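Local coordinates for tube-forming protein in Mycobacterial Envelpe, TiME (Mycolicibacterium smegmatis, PDB 7CU9), which probably forms part of a tube across the mycobacterial outer envelope, where it is thought to serve in protein secretion, at residues E56-P61 and K83-V88; N153-R156 and V161-Q164. All coordinates share one frame; numbering follows the deposited sequence.

Contact 1. Residues E56-P61 and K83-V88; sequences EVFNDP and KQAVGV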
loop_
_atom_site.group_PDB
_atom_site.type_symbol
_atom_site.label_atom_id
_atom_site.label_comp_id
_atom_site.label_asym_id
_atom_site.label_seq_id
_atom_site.Cartn_x
_atom_site.Cartn_y
_atom_site.Cartn_z
ATOM N N GLU B 56 26.074 7.282 -13.373
ATOM C CA GLU B 56 27.390 7.120 -12.699
ATOM C C GLU B 56 27.463 5.719 -12.081
ATOM O O GLU B 56 28.570 5.203 -11.907
ATOM C CB GLU B 56 27.658 8.256 -11.710
ATOM C CG GLU B 56 27.001 8.118 -10.356
ATOM C CD GLU B 56 27.568 9.127 -9.372
ATOM O OE1 GLU B 56 27.366 10.339 -9.602
ATOM O OE2 GLU B 56 28.258 8.711 -8.427
ATOM N N VAL B 57 26.314 5.118 -11.786
ATOM C CA VAL B 57 26.245 3.733 -11.246
ATOM C C VAL B 57 26.393 2.728 -12.396
ATOM O O VAL B 57 27.282 1.876 -12.303
ATOM C CB VAL B 57 24.949 3.516 -10.446
ATOM C CG1 VAL B 57 24.746 2.055 -10.089
ATOM C CG2 VAL B 57 24.943 4.387 -9.195
ATOM N N PHE B 58 25.559 2.819 -13.432
ATOM C CA PHE B 58 25.398 1.732 -14.439
ATOM C C PHE B 58 26.356 1.887 -15.620
ATOM O O PHE B 58 26.873 0.859 -16.076
ATOM C CB PHE B 58 23.960 1.658 -14.940
ATOM C CG PHE B 58 23.044 0.964 -13.973
ATOM C CD1 PHE B 58 22.944 -0.416 -13.960
ATOM C CD2 PHE B 58 22.313 1.691 -13.047
ATOM C CE1 PHE B 58 22.102 -1.057 -13.067
ATOM C CE2 PHE B 58 21.479 1.047 -12.147
ATOM C CZ PHE B 58 21.365 -0.323 -12.167
ATOM N N ASN B 59 26.567 3.100 -16.127
ATOM C CA ASN B 59 27.403 3.282 -17.342
ATOM C C ASN B 59 28.821 2.810 -17.034
ATOM O O ASN B 59 29.396 3.196 -15.998
ATOM C CB ASN B 59 27.342 4.707 -17.886
ATOM C CG ASN B 59 26.062 4.969 -18.648
ATOM O OD1 ASN B 59 25.519 4.071 -19.294
ATOM N ND2 ASN B 59 25.589 6.202 -18.614
ATOM N N ASP B 60 29.368 1.978 -17.915
ATOM C CA ASP B 60 30.605 1.220 -17.636
ATOM C C ASP B 60 31.025 0.514 -18.913
ATOM O O ASP B 60 30.164 0.109 -19.685
ATOM C CB ASP B 60 30.360 0.189 -16.535
ATOM C CG ASP B 60 31.634 -0.431 -16.004
ATOM O OD1 ASP B 60 32.389 0.290 -15.320
ATOM O OD2 ASP B 60 31.868 -1.619 -16.288
ATOM N N PRO B 61 32.336 0.316 -19.162
ATOM C CA PRO B 61 32.766 -0.469 -20.314
ATOM C C PRO B 61 32.122 -1.860 -20.352
ATOM O O PRO B 61 31.939 -2.363 -21.439
ATOM C CB PRO B 61 34.286 -0.539 -20.133
ATOM C CG PRO B 61 34.606 0.750 -19.420
ATOM C CD PRO B 61 33.470 0.913 -18.436
ATOM N N LYS B 83 9.596 2.552 -9.517
ATOM C CA LYS B 83 10.674 2.611 -10.525
ATOM C C LYS B 83 11.502 1.331 -10.421
ATOM O O LYS B 83 11.669 0.788 -9.316
ATOM C CB LYS B 83 11.502 3.883 -10.343
ATOM C CG LYS B 83 12.439 4.217 -11.493
ATOM C CD LYS B 83 13.022 5.588 -11.338
ATOM C CE LYS B 83 13.976 5.974 -12.441
ATOM N NZ LYS B 83 14.348 7.404 -12.344
ATOM N N GLN B 84 11.986 0.874 -11.567
ATOM C CA GLN B 84 12.841 -0.327 -11.694
ATOM C C GLN B 84 14.010 -0.006 -12.618
ATOM O O GLN B 84 13.809 0.731 -13.601
ATOM C CB GLN B 84 12.045 -1.470 -12.306
ATOM C CG GLN B 84 10.880 -1.932 -11.458
ATOM C CD GLN B 84 10.030 -2.875 -12.265
ATOM O OE1 GLN B 84 10.395 -4.024 -12.502
ATOM N NE2 GLN B 84 8.903 -2.372 -12.743
ATOM N N ALA B 85 15.182 -0.560 -12.327
ATOM C CA ALA B 85 16.361 -0.481 -13.212
ATOM C C ALA B 85 17.097 -1.811 -13.133
ATOM O O ALA B 85 17.300 -2.310 -12.018
ATOM C CB ALA B 85 17.252 0.672 -12.824
ATOM N N VAL B 86 17.453 -2.373 -14.280
ATOM C CA VAL B 86 18.184 -3.665 -14.353
ATOM C C VAL B 86 19.356 -3.474 -15.306
ATOM O O VAL B 86 19.129 -3.096 -16.465
ATOM C CB VAL B 86 17.281 -4.825 -14.804
ATOM C CG1 VAL B 86 18.050 -6.133 -14.850
ATOM C CG2 VAL B 86 16.053 -4.956 -13.916
ATOM N N GLY B 87 20.559 -3.748 -14.818
ATOM C CA GLY B 87 21.790 -3.734 -15.621
ATOM C C GLY B 87 22.428 -5.103 -15.637
ATOM O O GLY B 87 22.652 -5.674 -14.556
ATOM N N VAL B 88 22.727 -5.621 -16.825
ATOM C CA VAL B 88 23.497 -6.883 -16.984
ATOM C C VAL B 88 24.909 -6.499 -17.405
ATOM O O VAL B 88 25.055 -5.770 -18.406
ATOM C CB VAL B 88 22.854 -7.842 -17.996
ATOM C CG1 VAL B 88 23.683 -9.108 -18.159
ATOM C CG2 VAL B 88 21.421 -8.171 -17.620
#
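F58, at the end of the short helix 55-58, meets strand 77-89 at G87, where the two backbones come nearest, with 6.7 Å between F58 CA and G87 CA. One side chain carries the contact. F58 points toward the strand, and chi1 of -79° sets CG beside the backbone N and opposite the carbonyl carbon, which brings the CE1 and CD1 side of the ring against the main chain at V86 C and G87 N. Its CE1 lies 3.6 Å from G87 N and 3.7 Å from G87 CA, while CD1 is 3.9 Å from G87 CA. The ring meets the strand obliquely. Further along, F58 CZ ends 4.3 Å from A85 CB, the apolar side-chain contact of the pair. A85 points toward the helix end and V86 away from it, as expected of alternating strand residues. G87 has no side chain, and this allows the ring to approach the main chain so closely. F66 adds an edge-to-face partner to F58, and P35 of a nearby loop also touches it, as do L162 and Q164 of strand 161-169. The backbone N of G87 is already engaged with L162 O of that adjoining strand, so this amide is satisfied within the sheet, and F58 packs beside it through van der Waals contact alone, in a buried setting.

Contact 2. Residues N153-R156 and V161-Q164; sequences NTTR and VLLQ
R156 and L163 form an antiparallel hydrogen-bonded pair, R156 N donating a hydrogen bond to L163 O at 2.8 Å and L163 N one to R156 O at 2.9 Å. Next to it, T155 and Q164 make the non-hydrogen-bonded pair, with their side chains side by side. Here the packing is close: Q164 NE2 donates to T155 OG1 at 2.9 Å in a nearly straight bond (170°), with the hydroxyl oxygen in the amide plane. The other end of the amide, OE1, accepts from G53 N, so both ends hold the group against rotation. In T155, chi1 of -63° sets OG1 beside the backbone N, where it meets this amide, and leaves CG2 anti to that N, 3.7 Å from L162 CD1; Y99 of helix 92-103 touches both residues. The face bearing R156 and L163 is looser. There R156 CB and L163 CG stand 4.0 Å apart, and the extended arginine then leads away from L163 to a partly exposed position, where its NE donates to T154 OG1 at 3.0 Å. That hydroxyl is also bonded to D139, and helix 174-185 touches both T154 and R156. Strands 150-158 and 161-169, their short segments at 176°, thus make an antiparallel beta hairpin in the middle of the sheet of this PknH-like extracellular domain.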
loop_
_atom_site.group_PDB
_atom_site.type_symbol
_atom_site.label_atom_id
_atom_site.label_comp_id
_atom_site.label_asym_id
_atom_site.label_seq_id
_atom_site.Cartn_x
_atom_site.Cartn_y
_atom_site.Cartn_z
ATOM N N ASN B 153 13.718 1.932 -1.129
ATOM C CA ASN B 153 14.662 1.578 -2.217
ATOM C C ASN B 153 15.372 0.282 -1.845
ATOM O O ASN B 153 15.714 0.111 -0.664
ATOM C CB ASN B 153 15.702 2.671 -2.437
ATOM C CG ASN B 153 15.106 3.991 -2.874
ATOM O OD1 ASN B 153 15.190 4.349 -4.043
ATOM N ND2 ASN B 153 14.519 4.723 -1.942
ATOM N N THR B 154 15.610 -0.579 -2.829
ATOM C CA THR B 154 16.477 -1.769 -2.660
ATOM C C THR B 154 17.399 -1.870 -3.875
ATOM O O THR B 154 16.933 -1.659 -5.015
ATOM C CB THR B 154 15.664 -3.039 -2.391
ATOM O OG1 THR B 154 16.598 -4.038 -1.975
ATOM C CG2 THR B 154 14.871 -3.520 -3.584
ATOM N N THR B 155 18.675 -2.124 -3.609
ATOM C CA THR B 155 19.723 -2.354 -4.628
ATOM C C THR B 155 20.279 -3.750 -4.387
ATOM O O THR B 155 20.698 -4.033 -3.251
ATOM C CB THR B 155 20.820 -1.292 -4.540
ATOM O OG1 THR B 155 20.199 -0.046 -4.842
ATOM C CG2 THR B 155 21.977 -1.564 -5.477
ATOM N N ARG B 156 20.275 -4.596 -5.408
ATOM C CA ARG B 156 20.669 -6.007 -5.226
ATOM C C ARG B 156 21.614 -6.412 -6.339
ATOM O O ARG B 156 21.304 -6.183 -7.513
ATOM C CB ARG B 156 19.429 -6.885 -5.161
ATOM C CG ARG B 156 18.507 -6.440 -4.042
ATOM C CD ARG B 156 17.350 -7.370 -3.914
ATOM N NE ARG B 156 16.444 -6.859 -2.909
ATOM C CZ ARG B 156 15.418 -7.544 -2.446
ATOM N NH1 ARG B 156 15.169 -8.751 -2.928
ATOM N NH2 ARG B 156 14.635 -7.012 -1.526
ATOM N N VAL B 161 24.428 -9.146 -12.456
ATOM C CA VAL B 161 23.284 -8.206 -12.584
ATOM C C VAL B 161 23.271 -7.264 -11.382
ATOM O O VAL B 161 23.440 -7.732 -10.244
ATOM C CB VAL B 161 21.957 -8.969 -12.722
ATOM C CG1 VAL B 161 20.764 -8.022 -12.716
ATOM C CG2 VAL B 161 21.951 -9.846 -13.968
ATOM N N LEU B 162 23.064 -5.979 -11.641
ATOM C CA LEU B 162 22.666 -5.012 -10.595
ATOM C C LEU B 162 21.219 -4.623 -10.868
ATOM O O LEU B 162 20.914 -4.135 -11.982
ATOM C CB LEU B 162 23.582 -3.787 -10.598
ATOM C CG LEU B 162 23.334 -2.807 -9.450
ATOM C CD1 LEU B 162 23.679 -3.439 -8.110
ATOM C CD2 LEU B 162 24.101 -1.514 -9.643
ATOM N N LEU B 163 20.341 -4.854 -9.899
ATOM C CA LEU B 163 18.942 -4.397 -10.035
ATOM C C LEU B 163 18.616 -3.423 -8.908
ATOM O O LEU B 163 19.195 -3.507 -7.804
ATOM C CB LEU B 163 17.997 -5.596 -10.112
ATOM C CG LEU B 163 17.817 -6.413 -8.840
ATOM C CD1 LEU B 163 16.712 -5.833 -7.970
ATOM C CD2 LEU B 163 17.503 -7.869 -9.163
ATOM N N GLN B 164 17.734 -2.487 -9.216
ATOM C CA GLN B 164 17.251 -1.493 -8.240
ATOM C C GLN B 164 15.743 -1.396 -8.397
ATOM O O GLN B 164 15.241 -1.489 -9.528
ATOM C CB GLN B 164 17.925 -0.143 -8.460
ATOM C CG GLN B 164 19.428 -0.167 -8.235
ATOM C CD GLN B 164 19.971 1.237 -8.303
ATOM O OE1 GLN B 164 19.926 1.879 -9.349
ATOM N NE2 GLN B 164 20.449 1.741 -7.175
#

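In the fold
Both contacts are buried and meet at strand 161-169, which lies between strand 77-89 of contact 1 and strand 150-158 of contact 2. Two probable backbone hydrogen bonds, from A85 and G87 to the neighbouring strand, join them. The F58 ring spans the seam, its CE2 3.3 Å from Q164 OE1. Their chemistry differs with their roles. Contact 1 sets a helix end on one face of the sheet and is small and without polar bonds, whereas contact 2 lies within the sheet, buries more surface and rests on paired backbone hydrogen bonds and one side-chain bond between Q164 and T155. Only contact 2 has a partly exposed member among its touching residues, R156.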